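Local coordinates for protein endoglucanase (Clostridium thermocellum, PDB 2YIK) that probably hydrolyses internal beta-1,4-glucosidic bonds of cellulose as a family 9 glycoside hydrolase, at residues T216-A221 / K277-Y282; L226-Y230 / S244-A248. One frame throughout, in Å; residues are numbered along the deposited sequence.

Interaction 1: T216-A221 / K277-Y282; sequences TDIISA and KWQDDY. With CA (calcium ion), chain C.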
loop_
_atom_site.group_PDB
_atom_site.type_symbol
_atom_site.label_atom_id
_atom_site.label_comp_id
_atom_site.label_asym_id
_atom_site.label_seq_id
_atom_site.Cartn_x
_atom_site.Cartn_y
_atom_site.Cartn_z
ATOM N N THR A 216 -6.910 5.121 -15.231
ATOM C CA THR A 216 -6.150 3.886 -15.349
ATOM C C THR A 216 -5.215 3.538 -14.200
ATOM O O THR A 216 -5.172 2.390 -13.762
ATOM C CB THR A 216 -5.344 3.899 -16.648
ATOM O OG1 THR A 216 -6.150 4.485 -17.677
ATOM C CG2 THR A 216 -4.956 2.477 -17.061
ATOM N N ASP A 217 -4.468 4.516 -13.702
ATOM C CA ASP A 217 -3.541 4.230 -12.618
ATOM C C ASP A 217 -4.246 3.734 -11.355
ATOM O O ASP A 217 -3.887 2.681 -10.825
ATOM C CB ASP A 217 -2.660 5.456 -12.323
ATOM C CG ASP A 217 -3.462 6.681 -11.918
ATOM O OD1 ASP A 217 -4.605 6.836 -12.405
ATOM O OD2 ASP A 217 -2.943 7.497 -11.120
ATOM N N ILE A 218 -5.253 4.464 -10.882
ATOM C CA ILE A 218 -5.969 4.050 -9.673
ATOM C C ILE A 218 -6.801 2.783 -9.884
ATOM O O ILE A 218 -6.858 1.930 -9.004
ATOM C CB ILE A 218 -6.910 5.169 -9.128
ATOM C CG1 ILE A 218 -6.094 6.318 -8.531
ATOM C CG2 ILE A 218 -7.819 4.611 -8.048
ATOM C CD1 ILE A 218 -5.473 7.191 -9.562
ATOM N N ILE A 219 -7.448 2.664 -11.041
ATOM C CA ILE A 219 -8.261 1.483 -11.338
ATOM C C ILE A 219 -7.371 0.235 -11.289
ATOM O O ILE A 219 -7.721 -0.762 -10.661
ATOM C CB ILE A 219 -8.940 1.576 -12.746
ATOM C CG1 ILE A 219 -10.117 2.562 -12.739
ATOM C CG2 ILE A 219 -9.556 0.235 -13.109
ATOM C CD1 ILE A 219 -9.876 3.787 -11.941
ATOM N N SER A 220 -6.213 0.309 -11.941
ATOM C CA SER A 220 -5.271 -0.807 -11.973
ATOM C C SER A 220 -4.658 -1.096 -10.606
ATOM O O SER A 220 -4.518 -2.255 -10.222
ATOM C CB SER A 220 -4.152 -0.533 -12.981
ATOM O OG SER A 220 -4.672 -0.433 -14.294
ATOM N N ALA A 221 -4.292 -0.045 -9.877
ATOM C CA ALA A 221 -3.699 -0.224 -8.558
ATOM C C ALA A 221 -4.687 -0.979 -7.686
ATOM O O ALA A 221 -4.301 -1.868 -6.926
ATOM C CB ALA A 221 -3.361 1.128 -7.930
ATOM N N LYS A 277 2.462 8.018 -13.750
ATOM C CA LYS A 277 1.958 7.211 -14.854
ATOM C C LYS A 277 1.039 6.074 -14.447
ATOM O O LYS A 277 0.899 5.756 -13.274
ATOM C CB LYS A 277 3.112 6.634 -15.668
ATOM C CG LYS A 277 3.922 5.602 -14.925
ATOM C CD LYS A 277 4.843 6.272 -13.912
ATOM C CE LYS A 277 5.141 5.372 -12.703
ATOM N NZ LYS A 277 6.506 4.750 -12.736
ATOM N N TRP A 278 0.430 5.452 -15.449
ATOM C CA TRP A 278 -0.489 4.353 -15.226
ATOM C C TRP A 278 0.073 3.004 -15.659
ATOM O O TRP A 278 -0.401 1.964 -15.205
ATOM C CB TRP A 278 -1.794 4.602 -15.989
ATOM C CG TRP A 278 -1.605 4.713 -17.486
ATOM C CD1 TRP A 278 -1.447 5.864 -18.212
ATOM C CD2 TRP A 278 -1.550 3.632 -18.431
ATOM N NE1 TRP A 278 -1.308 5.566 -19.546
ATOM C CE2 TRP A 278 -1.375 4.214 -19.712
ATOM C CE3 TRP A 278 -1.653 2.239 -18.323
ATOM C CZ2 TRP A 278 -1.274 3.437 -20.878
ATOM C CZ3 TRP A 278 -1.555 1.466 -19.494
ATOM C CH2 TRP A 278 -1.377 2.075 -20.752
ATOM N N GLN A 279 1.081 3.016 -16.526
ATOM C CA GLN A 279 1.640 1.767 -17.032
ATOM C C GLN A 279 2.192 0.796 -15.993
ATOM O O GLN A 279 2.049 -0.417 -16.153
ATOM C CB GLN A 279 2.693 2.042 -18.114
ATOM C CG GLN A 279 2.097 2.640 -19.386
ATOM C CD GLN A 279 2.103 4.156 -19.391
ATOM O OE1 GLN A 279 2.005 4.802 -18.346
ATOM N NE2 GLN A 279 2.209 4.734 -20.580
ATOM N N ASP A 280 2.813 1.304 -14.933
ATOM C CA ASP A 280 3.343 0.413 -13.905
ATOM C C ASP A 280 2.204 -0.244 -13.119
ATOM O O ASP A 280 2.247 -1.443 -12.862
ATOM C CB ASP A 280 4.266 1.175 -12.958
ATOM C CG ASP A 280 3.602 2.380 -12.361
ATOM O OD1 ASP A 280 2.980 3.139 -13.131
ATOM O OD2 ASP A 280 3.713 2.576 -11.134
ATOM N N ASP A 281 1.188 0.531 -12.740
ATOM C CA ASP A 281 0.053 -0.026 -12.000
ATOM C C ASP A 281 -0.692 -1.043 -12.872
ATOM O O ASP A 281 -1.154 -2.078 -12.386
ATOM C CB ASP A 281 -0.936 1.069 -11.606
ATOM C CG ASP A 281 -0.279 2.225 -10.874
ATOM O OD1 ASP A 281 0.136 2.063 -9.709
ATOM O OD2 ASP A 281 -0.196 3.303 -11.485
ATOM N N TYR A 282 -0.818 -0.720 -14.157
ATOM C CA TYR A 282 -1.498 -1.585 -15.112
ATOM C C TYR A 282 -0.767 -2.929 -15.186
ATOM O O TYR A 282 -1.388 -3.987 -15.084
ATOM C CB TYR A 282 -1.523 -0.910 -16.490
ATOM C CG TYR A 282 -2.407 -1.590 -17.514
ATOM C CD1 TYR A 282 -3.792 -1.405 -17.508
ATOM C CD2 TYR A 282 -1.857 -2.429 -18.483
ATOM C CE1 TYR A 282 -4.609 -2.043 -18.446
ATOM C CE2 TYR A 282 -2.659 -3.071 -19.423
ATOM C CZ TYR A 282 -4.033 -2.876 -19.400
ATOM O OH TYR A 282 -4.824 -3.530 -20.316
HETATM CA CA CA C . 1.998 4.678 -11.326
HETATM O O HOH W 1 1.663 7.122 -10.532
HETATM O O HOH W 2 1.803 3.967 -8.835
#
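Thr216 lies alongside Trp278, and Asp217 and Ser220 pack against Asp281, where the first turns of helices 216-233 and 279-293 come together in the (alpha/alpha)6 barrel characteristic of glycoside hydrolase family 9. A calcium site lies on one side of the contact, all its protein ligands coming from 277-282. The calcium ion is held by Lys277 O, by both carboxylate oxygens of Asp280, by Asp281 OD2 (2.6 Å from the metal) and by two waters, one of which also donates to Asp281 OD1 at 2.7 Å. The Asp281 carboxylate is thus tied at both oxygens, with OD2 3.4 Å from Asp217 CB.

The Asp217 carboxylate turns away to Ser275 and the backbone N of Val263; its OD2 remains 5.0 Å from Asp281 OD2, a like-charge approach that the calcium probably eases.

Van der Waals contacts make up most of the remainder. Thr216 CG2, anti to its own N, reaches Trp278 CE3 at 3.5 Å, approaching the indole obliquely, while Thr216 OG1 accepts a hydrogen bond from Gly261 N. Ser220 CB presses on the backbone of the facing helix, 3.4 Å from Asp281 O. Its hydroxyl meets the edge of the Tyr282 ring near the ring plane and is spent within its own helix: Ser220 OG donates to Thr216 O at 2.9 Å, tilted 27° from the carbonyl plane, while Ser220 N reaches that oxygen from the opposite face.

Interaction 2: L226-Y230 / S244-A248; sequences LAINY and SLDYA
The methyl of Ala248 is a small bump set close against helix 216-233: its CB sits 3.6 Å from Leu226 CB and 4.2 Å from Ala227 CB, against the backbone of the facing helix at Ala227 N. The small side chains of Ala227, Ser244 and Ala248 are consistent with the close approach of the segment axes, 7.7 Å. Leu226 fills the neighbouring hollow, its CB over Ser244 O and its CD1 branch reaching past Ala248 to Tyr247 CB, 3.9 Å away. The ring of Tyr247 leads away from the contact and makes a cation-pi interaction with Arg171.

Ser244 is a second small projection: its CB settles 3.5 Å from Leu226 O, beside the Asn229 side chain. The segments run antiparallel at 155° on helices 216-233 and 238-257, consecutive in the chain and joined by a short connection, forming a helical hairpin, the building element of the (alpha/alpha)6 barrel. The buried Ser244 hydroxyl has two acceptors within reach, Asn229 OD1 across the interface at 3.1 Å from Ser244 OG and the carbonyl of Tyr240 one turn back in its own helix.

At the other flank the flat ring of Tyr230 meets the branched end of Leu245. Tyr230, its CG anti to the backbone N (chi1 160°), lays its ring alongside Leu245, and the two side chains point the same way. Leu245 CB touches Tyr230 CD1 at 3.7 Å near the base of the ring, whereas CD2 is perched over the middle of one face, 3.9 Å from the centroid and 13° off the normal, as a CH-pi contact. Helix 279-293 closes in on this flank, with Ala292 touching Tyr230 and Leu289 touching Leu245.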
loop_
_atom_site.group_PDB
_atom_site.type_symbol
_atom_site.label_atom_id
_atom_site.label_comp_id
_atom_site.label_asym_id
_atom_site.label_seq_id
_atom_site.Cartn_x
_atom_site.Cartn_y
_atom_site.Cartn_z
ATOM N N LEU A 226 -6.963 -6.402 -5.204
ATOM C CA LEU A 226 -8.012 -7.411 -5.168
ATOM C C LEU A 226 -7.522 -8.758 -5.690
ATOM O O LEU A 226 -7.938 -9.802 -5.190
ATOM C CB LEU A 226 -9.229 -6.928 -5.962
ATOM C CG LEU A 226 -9.979 -5.816 -5.229
ATOM C CD1 LEU A 226 -10.894 -5.059 -6.175
ATOM C CD2 LEU A 226 -10.761 -6.436 -4.081
ATOM N N ALA A 227 -6.641 -8.740 -6.688
ATOM C CA ALA A 227 -6.088 -9.978 -7.227
ATOM C C ALA A 227 -5.203 -10.605 -6.147
ATOM O O ALA A 227 -5.183 -11.820 -5.975
ATOM C CB ALA A 227 -5.277 -9.702 -8.484
ATOM N N ILE A 228 -4.475 -9.765 -5.420
ATOM C CA ILE A 228 -3.620 -10.231 -4.334
ATOM C C ILE A 228 -4.503 -10.799 -3.215
ATOM O O ILE A 228 -4.141 -11.789 -2.575
ATOM C CB ILE A 228 -2.750 -9.072 -3.783
ATOM C CG1 ILE A 228 -1.719 -8.670 -4.846
ATOM C CG2 ILE A 228 -2.062 -9.481 -2.471
ATOM C CD1 ILE A 228 -0.992 -7.394 -4.551
ATOM N N ASN A 229 -5.661 -10.174 -2.995
ATOM C CA ASN A 229 -6.593 -10.616 -1.960
ATOM C C ASN A 229 -7.047 -12.035 -2.302
ATOM O O ASN A 229 -7.171 -12.892 -1.423
ATOM C CB ASN A 229 -7.804 -9.679 -1.887
ATOM C CG ASN A 229 -8.402 -9.602 -0.491
ATOM O OD1 ASN A 229 -9.623 -9.504 -0.325
ATOM N ND2 ASN A 229 -7.545 -9.627 0.520
ATOM N N TYR A 230 -7.297 -12.278 -3.586
ATOM C CA TYR A 230 -7.696 -13.602 -4.026
ATOM C C TYR A 230 -6.571 -14.572 -3.678
ATOM O O TYR A 230 -6.808 -15.623 -3.076
ATOM C CB TYR A 230 -7.944 -13.631 -5.536
ATOM C CG TYR A 230 -7.894 -15.026 -6.115
ATOM C CD1 TYR A 230 -8.995 -15.881 -6.046
ATOM C CD2 TYR A 230 -6.718 -15.516 -6.681
ATOM C CE1 TYR A 230 -8.921 -17.198 -6.533
ATOM C CE2 TYR A 230 -6.632 -16.821 -7.162
ATOM C CZ TYR A 230 -7.734 -17.652 -7.087
ATOM O OH TYR A 230 -7.634 -18.927 -7.589
ATOM N N SER A 244 -13.277 -11.388 -4.653
ATOM C CA SER A 244 -12.170 -10.450 -4.848
ATOM C C SER A 244 -11.661 -10.540 -6.282
ATOM O O SER A 244 -11.477 -9.522 -6.949
ATOM C CB SER A 244 -11.018 -10.762 -3.883
ATOM O OG SER A 244 -11.439 -10.668 -2.534
ATOM N N LEU A 245 -11.444 -11.764 -6.755
ATOM C CA LEU A 245 -10.957 -11.978 -8.111
ATOM C C LEU A 245 -11.950 -11.466 -9.149
ATOM O O LEU A 245 -11.553 -10.917 -10.175
ATOM C CB LEU A 245 -10.673 -13.462 -8.351
ATOM C CG LEU A 245 -10.073 -13.819 -9.719
ATOM C CD1 LEU A 245 -8.792 -13.046 -9.957
ATOM C CD2 LEU A 245 -9.797 -15.316 -9.776
ATOM N N ASP A 246 -13.241 -11.645 -8.885
ATOM C CA ASP A 246 -14.260 -11.181 -9.818
ATOM C C ASP A 246 -14.195 -9.654 -9.948
ATOM O O ASP A 246 -14.238 -9.110 -11.057
ATOM C CB ASP A 246 -15.652 -11.612 -9.353
ATOM C CG ASP A 246 -16.754 -11.023 -10.203
ATOM O OD1 ASP A 246 -16.720 -11.189 -11.429
ATOM O OD2 ASP A 246 -17.667 -10.389 -9.649
ATOM N N TYR A 247 -14.091 -8.963 -8.818
ATOM C CA TYR A 247 -13.989 -7.509 -8.841
ATOM C C TYR A 247 -12.665 -7.074 -9.486
ATOM O O TYR A 247 -12.625 -6.104 -10.245
ATOM C CB TYR A 247 -14.094 -6.936 -7.420
ATOM C CG TYR A 247 -15.514 -6.706 -6.936
ATOM C CD1 TYR A 247 -16.315 -7.767 -6.504
ATOM C CD2 TYR A 247 -16.055 -5.420 -6.910
ATOM C CE1 TYR A 247 -17.628 -7.546 -6.052
ATOM C CE2 TYR A 247 -17.358 -5.185 -6.465
ATOM C CZ TYR A 247 -18.139 -6.250 -6.036
ATOM O OH TYR A 247 -19.424 -6.010 -5.599
ATOM N N ALA A 248 -11.585 -7.795 -9.195
ATOM C CA ALA A 248 -10.277 -7.465 -9.762
ATOM C C ALA A 248 -10.302 -7.502 -11.293
ATOM O O ALA A 248 -9.858 -6.556 -11.954
ATOM C CB ALA A 248 -9.203 -8.428 -9.230
#

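Both contacts are largely buried and both use helix 216-233, interaction 1 at its first turns and interaction 2 farther along, their centres about 16 Å apart. The partners differ: helix 238-257, the next in the chain, faces 226-230, whereas the following helix, 279-293, comes to 216-221. Helix 279-293 also reaches interaction 2 through Trp288, Leu289 and Ala292, so the three helices pack together. Chemistry follows position. Where two helices begin, interaction 1 combines a calcium site and charged groups with van der Waals contacts; the packing of interaction 2, away from the helix starts, is mostly small and aliphatic, with one serine-asparagine pair and a partly exposed tyrosine-leucine flank.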